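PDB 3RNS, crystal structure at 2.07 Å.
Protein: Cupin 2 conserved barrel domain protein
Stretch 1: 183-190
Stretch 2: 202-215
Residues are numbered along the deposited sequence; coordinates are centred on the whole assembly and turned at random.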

# COMPACT_ATOMS: atom_id res chain seq x y z
N GLU A 183 -1.34 15.85 -1.47
CA GLU A 183 0.05 15.59 -1.67
C GLU A 183 0.79 15.96 -0.44
O GLU A 183 0.37 16.86 0.31
CB GLU A 183 0.61 16.30 -2.91
CG GLU A 183 0.65 17.76 -2.83
CD GLU A 183 1.37 18.44 -4.03
OE1 GLU A 183 2.32 19.23 -3.75
OE2 GLU A 183 0.97 18.22 -5.22
N GLY A 184 1.85 15.20 -0.19
CA GLY A 184 2.63 15.35 1.02
C GLY A 184 4.08 15.60 0.74
O GLY A 184 4.60 15.21 -0.32
N LYS A 185 4.73 16.30 1.65
CA LYS A 185 6.14 16.59 1.52
C LYS A 185 6.91 15.73 2.48
O LYS A 185 6.77 15.85 3.71
CB LYS A 185 6.42 18.04 1.78
CG LYS A 185 7.90 18.35 1.65
CD LYS A 185 8.07 19.83 1.39
CE LYS A 185 9.52 20.28 1.38
NZ LYS A 185 9.63 21.64 2.01
N TYR A 186 7.70 14.82 1.95
CA TYR A 186 8.48 13.91 2.80
C TYR A 186 9.93 14.30 2.83
O TYR A 186 10.41 15.01 1.96
CB TYR A 186 8.35 12.48 2.31
CG TYR A 186 6.99 11.91 2.51
CD1 TYR A 186 6.73 11.06 3.57
CD2 TYR A 186 5.95 12.21 1.63
CE1 TYR A 186 5.46 10.52 3.75
CE2 TYR A 186 4.69 11.70 1.83
CZ TYR A 186 4.46 10.86 2.86
OH TYR A 186 3.19 10.33 3.05
N TYR A 187 10.61 13.91 3.90
CA TYR A 187 12.02 14.11 4.02
C TYR A 187 12.66 12.80 4.42
O TYR A 187 12.13 12.06 5.29
CB TYR A 187 12.38 15.15 5.08
CG TYR A 187 11.80 16.54 4.89
CD1 TYR A 187 12.58 17.60 4.40
CD2 TYR A 187 10.50 16.81 5.25
CE1 TYR A 187 12.03 18.88 4.28
CE2 TYR A 187 9.96 18.05 5.13
CZ TYR A 187 10.72 19.09 4.64
OH TYR A 187 10.08 20.33 4.54
N VAL A 188 13.80 12.49 3.80
CA VAL A 188 14.62 11.35 4.22
C VAL A 188 16.02 11.88 4.42
O VAL A 188 16.61 12.41 3.48
CB VAL A 188 14.61 10.18 3.19
CG1 VAL A 188 15.70 9.12 3.54
CG2 VAL A 188 13.22 9.52 3.16
N ASP A 189 16.51 11.76 5.65
CA ASP A 189 17.84 12.25 6.03
C ASP A 189 18.00 13.71 5.54
O ASP A 189 18.95 14.04 4.83
CB ASP A 189 18.88 11.32 5.42
CG ASP A 189 20.23 11.40 6.10
OD1 ASP A 189 20.35 12.06 7.16
OD2 ASP A 189 21.17 10.78 5.55
N GLY A 190 17.03 14.55 5.88
CA GLY A 190 17.03 15.94 5.46
C GLY A 190 16.66 16.26 4.01
O GLY A 190 16.35 17.41 3.72
N VAL A 202 9.57 4.80 -0.70
CA VAL A 202 10.14 4.01 0.38
C VAL A 202 10.98 4.90 1.30
O VAL A 202 11.84 5.64 0.84
CB VAL A 202 10.99 2.82 -0.15
CG1 VAL A 202 11.68 2.06 1.02
CG2 VAL A 202 10.10 1.88 -0.93
N LEU A 203 10.72 4.80 2.61
CA LEU A 203 11.49 5.48 3.62
C LEU A 203 12.29 4.36 4.24
O LEU A 203 11.71 3.53 4.96
CB LEU A 203 10.59 6.18 4.66
CG LEU A 203 9.35 6.93 4.15
CD1 LEU A 203 8.49 7.48 5.33
CD2 LEU A 203 9.81 8.03 3.23
N PRO A 204 13.60 4.34 4.00
CA PRO A 204 14.44 3.21 4.44
C PRO A 204 14.70 3.10 5.94
O PRO A 204 14.73 4.11 6.68
CB PRO A 204 15.74 3.42 3.68
CG PRO A 204 15.81 4.90 3.50
CD PRO A 204 14.40 5.38 3.34
N ALA A 205 14.96 1.86 6.35
CA ALA A 205 15.12 1.47 7.75
C ALA A 205 16.25 2.25 8.37
O ALA A 205 17.25 2.49 7.72
CB ALA A 205 15.43 -0.06 7.88
N ASN A 206 16.08 2.65 9.62
CA ASN A 206 17.17 3.19 10.44
C ASN A 206 17.77 4.52 9.95
O ASN A 206 18.87 4.91 10.39
CB ASN A 206 18.29 2.13 10.61
CG ASN A 206 17.74 0.81 11.13
OD1 ASN A 206 16.92 0.78 12.06
ND2 ASN A 206 18.19 -0.29 10.55
N ILE A 207 17.02 5.22 9.10
CA ILE A 207 17.43 6.50 8.56
C ILE A 207 16.36 7.53 8.90
O ILE A 207 15.19 7.28 8.69
CB ILE A 207 17.60 6.45 7.04
CG1 ILE A 207 18.69 5.47 6.63
CG2 ILE A 207 17.96 7.86 6.52
CD1 ILE A 207 20.07 5.97 6.86
N PRO A 208 16.74 8.69 9.41
CA PRO A 208 15.63 9.51 9.85
C PRO A 208 14.75 9.97 8.69
O PRO A 208 15.25 10.20 7.57
CB PRO A 208 16.30 10.71 10.54
CG PRO A 208 17.80 10.38 10.62
CD PRO A 208 18.04 9.38 9.53
N HIS A 209 13.44 10.07 8.94
CA HIS A 209 12.51 10.65 7.96
C HIS A 209 11.49 11.55 8.69
O HIS A 209 11.33 11.49 9.93
CB HIS A 209 11.80 9.56 7.11
CG HIS A 209 11.08 8.54 7.93
ND1 HIS A 209 11.52 7.24 8.06
CD2 HIS A 209 9.96 8.64 8.69
CE1 HIS A 209 10.69 6.58 8.85
NE2 HIS A 209 9.74 7.40 9.25
N ALA A 210 10.80 12.37 7.91
CA ALA A 210 9.78 13.28 8.41
C ALA A 210 8.80 13.55 7.28
O ALA A 210 9.05 13.24 6.12
CB ALA A 210 10.44 14.60 8.90
N VAL A 211 7.68 14.14 7.64
CA VAL A 211 6.62 14.47 6.69
C VAL A 211 5.89 15.71 7.14
O VAL A 211 5.79 16.01 8.33
CB VAL A 211 5.62 13.30 6.50
CG1 VAL A 211 4.92 12.95 7.74
CG2 VAL A 211 4.62 13.61 5.44
N GLU A 212 5.37 16.44 6.16
CA GLU A 212 4.70 17.67 6.41
C GLU A 212 3.61 17.84 5.37
O GLU A 212 3.84 17.57 4.16
CB GLU A 212 5.78 18.74 6.31
CG GLU A 212 5.36 20.12 6.29
CD GLU A 212 6.55 21.12 6.11
OE1 GLU A 212 7.73 20.70 5.86
OE2 GLU A 212 6.28 22.34 6.21
N ALA A 213 2.44 18.30 5.81
CA ALA A 213 1.39 18.74 4.88
C ALA A 213 1.71 20.19 4.50
O ALA A 213 1.20 21.14 5.07
CB ALA A 213 -0.03 18.62 5.55
N GLU A 214 2.58 20.35 3.52
CA GLU A 214 3.16 21.66 3.25
C GLU A 214 2.20 22.61 2.52
O GLU A 214 2.00 23.70 2.95
CB GLU A 214 4.42 21.48 2.41
CG GLU A 214 5.15 22.79 2.10
CD GLU A 214 6.17 22.66 0.94
OE1 GLU A 214 5.88 21.96 -0.09
OE2 GLU A 214 7.26 23.25 1.07
N THR A 215 1.59 22.18 1.42
CA THR A 215 0.77 23.03 0.57
C THR A 215 -0.73 22.68 0.68
O THR A 215 -1.57 23.48 0.28
CB THR A 215 1.14 22.85 -0.90
OG1 THR A 215 1.06 21.45 -1.21
CG2 THR A 215 2.57 23.34 -1.19
O HOH W 1 1.85 19.12 1.03

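The two stretches pair as antiparallel β-strands, joined by a regular backbone ladder, with an apolar layer on one face of the sheet and a charged, hydroxyl-bearing network on the other. The axes of strands 183-188 and 209-212 run at 164° and approach to 4.5 Å. Two bridges are fully hydrogen-bonded: Lys185 N to Glu212 O (3.0 Å) with Glu212 N to Lys185 O (2.9 Å), and Tyr187 N to Ala210 O (2.8 Å) with Ala210 N to Tyr187 O (3.0 Å). Asp189 N continues the ladder beyond the strand, donating to Pro208 O at 2.8 Å; proline can accept here although it has no amide hydrogen to give. Between these pairs, CA-H...O contacts fill the gaps, such as Val211 CA to Lys185 O at 3.3 Å.

Alternation sends Tyr186, Val188, His209 and Val211 to one face. There Val211 CG2 lies 3.7 Å from the centroid of the Tyr186 ring and 15° off its normal, a CH-π contact over the ring face. Val188, also buried, sets CG2 3.7 Å from Leu203 CD2 and CG1 3.9 Å from Ile207 CG2; its compact branched side chain thus meets Leu203, just before the type II turn from Pro204 to Ile207, and Ile207, the turn's last residue.

Lys185, Tyr187, Ala210 and Glu212 occupy the opposite, partly exposed face. Lys185 extends far enough for NZ to form a salt bridge with Glu214 OE2 (3.0 Å), and NZ also donates to Tyr187 OH at 2.9 Å. Tyr187 OH in turn donates to Glu212 OE1 at 2.7 Å, so one phenol links lysine to carboxylate. Small Ala210 packs its CB 4.3 Å from Tyr187 CD2. At the far end, water 1 bridges the backbones, donating to Glu183 O (2.8 Å) and accepting from Thr215 N (3.1 Å). In all, 798 Å² is buried.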